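Local atomic coordinates of peptidase M28 (Shewanella amazonensis SB2B, PDB entry 3IIB), a protein that probably acts as a zinc-dependent exopeptidase of family M28, a metallodipeptidase or carboxypeptidase that carries a two-zinc site. Residues I340-A345 with S350-A355; I5-A10 with M356-P361. One frame throughout, in Å; residues are numbered along the deposited sequence.

Interaction 1: I340-A345 with S350-A355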
ATOM      1  N   ILE A 340      -7.205  23.811  19.488  1.00  5.54           N
ATOM      2  CA  ILE A 340      -6.262  24.877  19.159  1.00  5.13           C
ATOM      3  C   ILE A 340      -5.422  25.218  20.373  1.00  4.37           C
ATOM      4  O   ILE A 340      -5.933  25.604  21.412  1.00  6.45           O
ATOM      5  CB  ILE A 340      -6.947  26.135  18.586  1.00  5.31           C
ATOM      6  CG1 ILE A 340      -7.718  25.783  17.323  1.00  7.94           C
ATOM      7  CG2 ILE A 340      -5.872  27.287  18.347  1.00  7.39           C
ATOM      8  CD1 ILE A 340      -8.600  26.898  16.757  1.00  5.56           C
ATOM      9  N   ASP A 341      -4.112  25.014  20.234  1.00  3.60           N
ATOM     10  CA  ASP A 341      -3.150  25.449  21.218  1.00  4.19           C
ATOM     11  C   ASP A 341      -2.526  26.785  20.766  1.00  4.35           C
ATOM     12  O   ASP A 341      -2.430  27.069  19.555  1.00  6.29           O
ATOM     13  CB  ASP A 341      -2.069  24.386  21.417  1.00  5.00           C
ATOM     14  CG  ASP A 341      -2.582  23.121  22.028  1.00  6.76           C
ATOM     15  OD1 ASP A 341      -3.504  23.142  22.877  1.00  6.38           O
ATOM     16  OD2 ASP A 341      -2.032  22.044  21.676  1.00 10.21           O
ATOM     17  N   TRP A 342      -2.078  27.567  21.759  1.00  4.59           N
ATOM     18  CA  TRP A 342      -1.610  28.939  21.537  1.00  4.60           C
ATOM     19  C   TRP A 342      -0.194  29.141  21.981  1.00  5.17           C
ATOM     20  O   TRP A 342       0.331  28.409  22.816  1.00  4.28           O
ATOM     21  CB  TRP A 342      -2.504  29.949  22.284  1.00  5.45           C
ATOM     22  CG  TRP A 342      -3.940  29.844  21.913  1.00  5.18           C
ATOM     23  CD1 TRP A 342      -4.898  29.073  22.530  1.00  4.41           C
ATOM     24  CD2 TRP A 342      -4.583  30.464  20.798  1.00  2.00           C
ATOM     25  NE1 TRP A 342      -6.103  29.225  21.890  1.00  4.79           N
ATOM     26  CE2 TRP A 342      -5.924  30.061  20.813  1.00  3.61           C
ATOM     27  CE3 TRP A 342      -4.170  31.341  19.801  1.00  3.99           C
ATOM     28  CZ2 TRP A 342      -6.830  30.501  19.881  1.00  2.66           C
ATOM     29  CZ3 TRP A 342      -5.086  31.788  18.889  1.00  4.32           C
ATOM     30  CH2 TRP A 342      -6.381  31.375  18.918  1.00  2.98           C
ATOM     31  N   ARG A 343       0.401  30.195  21.437  1.00  4.54           N
ATOM     32  CA  ARG A 343       1.627  30.770  21.978  1.00  4.93           C
ATOM     33  C   ARG A 343       1.432  32.264  21.931  1.00  4.96           C
ATOM     34  O   ARG A 343       1.789  32.923  20.950  1.00  2.94           O
ATOM     35  CB  ARG A 343       2.813  30.320  21.144  1.00  3.42           C
ATOM     36  CG  ARG A 343       4.131  30.647  21.753  1.00  7.55           C
ATOM     37  CD  ARG A 343       4.560  29.777  22.912  1.00 10.66           C
ATOM     38  NE  ARG A 343       5.961  30.109  23.199  1.00 16.45           N
ATOM     39  CZ  ARG A 343       6.384  30.944  24.156  1.00 22.18           C
ATOM     40  NH1 ARG A 343       5.534  31.524  24.999  1.00 13.36           N
ATOM     41  NH2 ARG A 343       7.694  31.217  24.282  1.00 28.65           N
ATOM     42  N   VAL A 344       0.750  32.766  22.976  1.00  6.01           N
ATOM     43  CA  VAL A 344       0.411  34.180  23.127  1.00  5.26           C
ATOM     44  C   VAL A 344       0.786  34.666  24.549  1.00  6.51           C
ATOM     45  O   VAL A 344       1.137  33.872  25.435  1.00  4.37           O
ATOM     46  CB  VAL A 344      -1.084  34.421  22.859  1.00  5.54           C
ATOM     47  CG1 VAL A 344      -1.482  33.956  21.419  1.00  5.70           C
ATOM     48  CG2 VAL A 344      -1.960  33.698  23.949  1.00  4.02           C
ATOM     49  N   ALA A 345       0.656  35.974  24.778  1.00  5.65           N
ATOM     50  CA  ALA A 345       0.795  36.531  26.101  1.00  6.30           C
ATOM     51  C   ALA A 345      -0.082  35.795  27.118  1.00  3.77           C
ATOM     52  O   ALA A 345      -1.212  35.371  26.815  1.00  2.90           O
ATOM     53  CB  ALA A 345       0.449  38.049  26.080  1.00  4.74           C
ATOM     54  N   SER A 350      -6.784  33.274  27.865  1.00  4.86           N
ATOM     55  CA  SER A 350      -8.203  33.030  28.034  0.60  6.76           C
ATOM     56  C   SER A 350      -9.008  33.804  26.966  1.00  6.37           C
ATOM     57  O   SER A 350      -9.945  33.265  26.420  1.00  5.76           O
ATOM     58  CB  SER A 350      -8.642  33.353  29.446  0.60  5.96           C
ATOM     59  OG  SER A 350      -8.006  32.478  30.357  0.60  4.07           O
ATOM     60  N   PRO A 351      -8.609  35.056  26.644  1.00  3.65           N
ATOM     61  CA  PRO A 351      -9.347  35.762  25.555  1.00  4.33           C
ATOM     62  C   PRO A 351      -9.350  35.067  24.222  1.00  3.69           C
ATOM     63  O   PRO A 351     -10.401  34.996  23.605  1.00  3.56           O
ATOM     64  CB  PRO A 351      -8.645  37.142  25.471  1.00  4.28           C
ATOM     65  CG  PRO A 351      -8.309  37.401  26.872  1.00  2.97           C
ATOM     66  CD  PRO A 351      -7.889  36.028  27.477  1.00  4.06           C
ATOM     67  N   VAL A 352      -8.225  34.482  23.790  1.00  3.68           N
ATOM     68  CA  VAL A 352      -8.195  33.784  22.483  1.00  3.63           C
ATOM     69  C   VAL A 352      -8.914  32.437  22.510  1.00  3.39           C
ATOM     70  O   VAL A 352      -9.586  32.067  21.566  1.00  4.60           O
ATOM     71  CB  VAL A 352      -6.765  33.676  21.868  1.00  3.43           C
ATOM     72  CG1 VAL A 352      -6.211  35.096  21.591  1.00  4.26           C
ATOM     73  CG2 VAL A 352      -5.808  32.852  22.769  1.00  6.23           C
ATOM     74  N   ILE A 353      -8.837  31.719  23.637  1.00  6.82           N
ATOM     75  CA  ILE A 353      -9.634  30.505  23.814  1.00  5.23           C
ATOM     76  C   ILE A 353     -11.104  30.872  23.627  1.00  6.66           C
ATOM     77  O   ILE A 353     -11.819  30.210  22.867  1.00  6.38           O
ATOM     78  CB  ILE A 353      -9.431  29.908  25.209  1.00  4.76           C
ATOM     79  CG1 ILE A 353      -8.044  29.242  25.339  1.00  6.04           C
ATOM     80  CG2 ILE A 353     -10.584  28.936  25.559  1.00  7.13           C
ATOM     81  CD1 ILE A 353      -7.714  28.978  26.817  1.00  5.68           C
ATOM     82  N   ASN A 354     -11.542  31.924  24.313  1.00  5.55           N
ATOM     83  CA  ASN A 354     -12.948  32.370  24.231  0.50  8.51           C
ATOM     84  C   ASN A 354     -13.327  32.752  22.783  1.00  9.34           C
ATOM     85  O   ASN A 354     -14.392  32.350  22.282  1.00  9.31           O
ATOM     86  CB  ASN A 354     -13.159  33.521  25.229  0.50 10.22           C
ATOM     87  CG  ASN A 354     -14.625  34.009  25.320  0.50 11.67           C
ATOM     88  OD1 ASN A 354     -15.549  33.225  25.500  0.50 13.53           O
ATOM     89  ND2 ASN A 354     -14.810  35.316  25.215  0.50 13.15           N
ATOM     90  N   ALA A 355     -12.459  33.517  22.125  1.00  9.86           N
ATOM     91  CA  ALA A 355     -12.704  33.925  20.741  1.00  7.97           C
ATOM     92  C   ALA A 355     -12.913  32.716  19.872  1.00  9.72           C
ATOM     93  O   ALA A 355     -13.718  32.761  18.930  1.00 11.55           O
ATOM     94  CB  ALA A 355     -11.546  34.766  20.169  1.00  7.60           C
TER

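Interaction 2: I5-A10 with M356-P361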
ATOM      1  N   ILE A   5     -20.484  40.095  16.225  1.00 14.35           N
ATOM      2  CA  ILE A   5     -20.651  40.192  14.770  1.00 14.44           C
ATOM      3  C   ILE A   5     -19.662  39.274  14.063  1.00 12.57           C
ATOM      4  O   ILE A   5     -19.957  38.609  13.059  1.00 11.40           O
ATOM      5  CB  ILE A   5     -20.413  41.651  14.341  1.00 14.88           C
ATOM      6  CG1 ILE A   5     -21.608  42.504  14.767  1.00 21.13           C
ATOM      7  CG2 ILE A   5     -20.130  41.743  12.847  1.00 15.76           C
ATOM      8  CD1 ILE A   5     -21.522  43.952  14.300  1.00 25.77           C
ATOM      9  N   ASN A   6     -18.453  39.244  14.599  1.00 13.70           N
ATOM     10  CA  ASN A   6     -17.393  38.429  14.014  1.00 15.39           C
ATOM     11  C   ASN A   6     -17.546  36.942  14.315  1.00 13.64           C
ATOM     12  O   ASN A   6     -17.141  36.118  13.509  1.00 10.04           O
ATOM     13  CB  ASN A   6     -16.028  38.960  14.463  1.00 14.63           C
ATOM     14  CG  ASN A   6     -15.664  40.218  13.752  1.00 14.61           C
ATOM     15  OD1 ASN A   6     -15.860  40.304  12.534  1.00 15.20           O
ATOM     16  ND2 ASN A   6     -15.173  41.239  14.502  1.00 13.63           N
ATOM     17  N   GLN A   7     -18.127  36.600  15.466  1.00 13.00           N
ATOM     18  CA  GLN A   7     -18.502  35.211  15.749  0.60 13.10           C
ATOM     19  C   GLN A   7     -19.456  34.736  14.667  1.00 11.60           C
ATOM     20  O   GLN A   7     -19.331  33.635  14.184  1.00 10.62           O
ATOM     21  CB  GLN A   7     -19.185  35.011  17.122  0.60 11.75           C
ATOM     22  CG  GLN A   7     -19.588  33.511  17.386  0.60  8.32           C
ATOM     23  CD  GLN A   7     -20.452  33.284  18.614  0.60 17.43           C
ATOM     24  OE1 GLN A   7     -20.225  33.884  19.661  0.60 20.31           O
ATOM     25  NE2 GLN A   7     -21.464  32.416  18.485  0.60  9.73           N
ATOM     26  N   LYS A   8     -20.439  35.574  14.301  1.00 11.70           N
ATOM     27  CA  LYS A   8     -21.450  35.158  13.315  0.50 11.05           C
ATOM     28  C   LYS A   8     -20.854  35.038  11.900  1.00  9.27           C
ATOM     29  O   LYS A   8     -21.208  34.125  11.139  1.00  8.19           O
ATOM     30  CB  LYS A   8     -22.636  36.116  13.287  0.50 13.55           C
ATOM     31  CG  LYS A   8     -23.802  35.569  12.499  0.50 15.35           C
ATOM     32  CD  LYS A   8     -25.083  36.343  12.761  0.50 23.99           C
ATOM     33  CE  LYS A   8     -26.317  35.551  12.307  0.50 27.88           C
ATOM     34  NZ  LYS A   8     -26.615  34.385  13.209  0.50 25.60           N
ATOM     35  N   VAL A   9     -19.953  35.947  11.539  1.00  7.09           N
ATOM     36  CA  VAL A   9     -19.232  35.806  10.269  1.00  5.13           C
ATOM     37  C   VAL A   9     -18.443  34.488  10.291  1.00  5.96           C
ATOM     38  O   VAL A   9     -18.439  33.754   9.317  1.00  5.83           O
ATOM     39  CB  VAL A   9     -18.285  36.977  10.034  1.00  6.87           C
ATOM     40  CG1 VAL A   9     -17.294  36.671   8.894  1.00  6.24           C
ATOM     41  CG2 VAL A   9     -19.108  38.226   9.747  1.00 11.39           C
ATOM     42  N   ALA A  10     -17.794  34.182  11.413  1.00  7.11           N
ATOM     43  CA  ALA A  10     -17.023  32.947  11.509  1.00  6.66           C
ATOM     44  C   ALA A  10     -17.947  31.710  11.367  1.00  5.58           C
ATOM     45  O   ALA A  10     -17.609  30.741  10.722  1.00  6.74           O
ATOM     46  CB  ALA A  10     -16.285  32.904  12.821  1.00  5.94           C
HETATM   47  N   MSE A 356     -12.147  31.642  20.100  1.00  6.01           N
HETATM   48  CA  MSE A 356     -12.254  30.498  19.204  1.00  4.17           C
HETATM   49  C   MSE A 356     -13.271  29.472  19.662  1.00  7.13           C
HETATM   50  O   MSE A 356     -13.331  28.390  19.111  1.00  5.21           O
HETATM   51  CB  MSE A 356     -10.900  29.863  18.963  1.00  7.82           C
HETATM   52  CG  MSE A 356      -9.956  30.791  18.170  1.00  6.40           C
HETATM   53 SE   MSE A 356     -10.684  31.304  16.474  0.75  4.10          SE
HETATM   54  CE  MSE A 356     -11.191  29.711  15.737  1.00  5.88           C
ATOM     55  N   LYS A 357     -14.081  29.802  20.668  1.00  7.90           N
ATOM     56  CA  LYS A 357     -15.138  28.872  21.054  0.50  9.56           C
ATOM     57  C   LYS A 357     -16.160  28.773  19.933  1.00 10.47           C
ATOM     58  O   LYS A 357     -16.954  27.861  19.921  1.00  8.15           O
ATOM     59  CB  LYS A 357     -15.746  29.241  22.397  0.50 10.80           C
ATOM     60  CG  LYS A 357     -14.870  28.706  23.540  0.50 18.14           C
ATOM     61  CD  LYS A 357     -15.365  29.112  24.922  0.50 23.33           C
ATOM     62  CE  LYS A 357     -14.445  28.578  26.019  0.50 23.57           C
ATOM     63  NZ  LYS A 357     -13.803  27.279  25.672  0.50 15.33           N
ATOM     64  N   VAL A 358     -16.087  29.690  18.964  1.00 10.38           N
ATOM     65  CA  VAL A 358     -16.895  29.586  17.772  1.00 10.10           C
ATOM     66  C   VAL A 358     -16.683  28.246  17.018  1.00 12.49           C
ATOM     67  O   VAL A 358     -17.594  27.788  16.308  1.00 11.12           O
ATOM     68  CB  VAL A 358     -16.689  30.797  16.836  1.00 11.70           C
ATOM     69  CG1 VAL A 358     -15.279  30.844  16.225  1.00  7.54           C
ATOM     70  CG2 VAL A 358     -17.730  30.786  15.760  1.00  8.39           C
ATOM     71  N   ALA A 359     -15.501  27.635  17.175  1.00  8.62           N
ATOM     72  CA  ALA A 359     -15.156  26.367  16.516  1.00  7.31           C
ATOM     73  C   ALA A 359     -15.547  25.126  17.322  1.00  6.79           C
ATOM     74  O   ALA A 359     -15.423  24.014  16.819  1.00  5.51           O
ATOM     75  CB  ALA A 359     -13.634  26.308  16.166  1.00  6.89           C
ATOM     76  N   GLU A 360     -16.004  25.300  18.560  1.00  6.79           N
ATOM     77  CA  GLU A 360     -16.463  24.161  19.360  1.00  7.98           C
ATOM     78  C   GLU A 360     -17.444  23.269  18.612  1.00  7.00           C
ATOM     79  O   GLU A 360     -17.264  22.060  18.613  1.00  9.68           O
ATOM     80  CB  GLU A 360     -17.026  24.624  20.732  1.00  9.10           C
ATOM     81  CG  GLU A 360     -15.922  24.984  21.721  1.00 14.55           C
ATOM     82  CD  GLU A 360     -16.434  25.175  23.156  1.00 20.58           C
ATOM     83  OE1 GLU A 360     -17.610  25.529  23.314  1.00 25.73           O
ATOM     84  OE2 GLU A 360     -15.649  24.963  24.110  1.00 24.96           O
ATOM     85  N   PRO A 361     -18.472  23.845  17.974  1.00  8.06           N
ATOM     86  CA  PRO A 361     -19.396  23.003  17.197  1.00  8.72           C
ATOM     87  C   PRO A 361     -18.800  22.220  16.031  1.00  8.99           C
ATOM     88  O   PRO A 361     -19.444  21.289  15.540  1.00 10.53           O
ATOM     89  CB  PRO A 361     -20.438  24.000  16.696  1.00 12.35           C
ATOM     90  CG  PRO A 361     -20.380  25.118  17.681  1.00 12.55           C
ATOM     91  CD  PRO A 361     -18.939  25.241  18.000  1.00 10.59           C
TER

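Interaction 1: I340-A345 with S350-A355
W342 swings its indole out beside its own backbone N, with CG anti to the carbonyl carbon (chi1 -56°), and chi2 of 91° stands the ring roughly upright, so that a broad face looks at V352. On the helix side V352 places CG1 anti to the carbonyl carbon, which leaves CG2 between the backbone N and the carbonyl carbon, and this is the branch that reaches the tryptophan. Its methyl sits over the five-membered ring, 3.4 Å from V352 CG2 to the W342 ring centroid and only 16° off the normal, a CH-pi contact over the face. The nearest ring atom is W342 CD2, 3.3 Å from V352 CG2, while the benzene part of the indole lies along the valine stem, with W342 CZ2 3.7 Å from V352 CB. The opposite face of the indole is covered, toward its rim, by CG2 of I340 from the same strand, so the ring lies between two aliphatic groups. I353 adds a looser touch, its CG1 4.0 Å from W342 NE1, and V344 CG2 meets V352 CG2 at 4.1 Å from beyond the end of the strand. F426 and M430 of helix 413-432 also pack on the indole. A leucine in place of W342 would probably leave the V352 methyl without its aromatic face and open a gap between V352 and I340. These residues join the first two elements of a beta-alpha-beta unit: strand 337-343 and the helix 346-355 that follows it. The contact is almost wholly apolar; its polar atoms are W342 NE1 and V352 O, the latter 3.6 Å from W342 CZ2, and no hydrogen bond links the segments. Across them the attraction is therefore mainly dispersion with the CH-pi contact.

Interaction 2: I5-A10 with M356-P361
V358 pushes its CG2 methyl against one flank of the N-terminal helix, between Q7 and A10, which are one turn apart. The side chains of Q7 and V358 lie side by side and point opposite ways: the Q7 chain leaves the helix with CG anti to the backbone N (chi1 179°) and runs on extended, so its aliphatic stem lies alongside the valine, Q7 CG 3.7 Å from V358 CG2. The same methyl lies 3.6 Å from Q7 O, a van der Waals touch on the helix backbone. A10 turns its CB toward the valine and offers just this methyl; A10 CB is 3.9 Å from V358 CG2 and 4.1 Å from V358 CG1, so both branches take part. The amide of Q7 belongs elsewhere, its NE2 hydrogen-bonded to E11 one turn further along the helix. Q425 of helix 413-432 ties the arrangement together, touching V358 and A359 while donating to A10 O, so the helix 3-19, the 3-10 segment after helix 346-355 and helix 413-432 meet here.

Interaction 1 and interaction 2 have centres 14 Å apart on the same side of the chain's centre, away from the zinc site. In sequence, interaction 1 is local and nested inside the long loop that interaction 2 closes, between the N-terminal helix 3-19 and residues 356-361. Helix 346-355 of the first contact is followed by the 3-10 segment 357-361 of the second, and M356, a selenomethionine in the model, packs from that junction back on the strand: its CG is 3.6 Å from W342 CZ2. Helix 413-432 backs both contacts. The N-terminal helix is thereby packed onto the connection between strands 337-343 and 365-366 of the small three-stranded sheet.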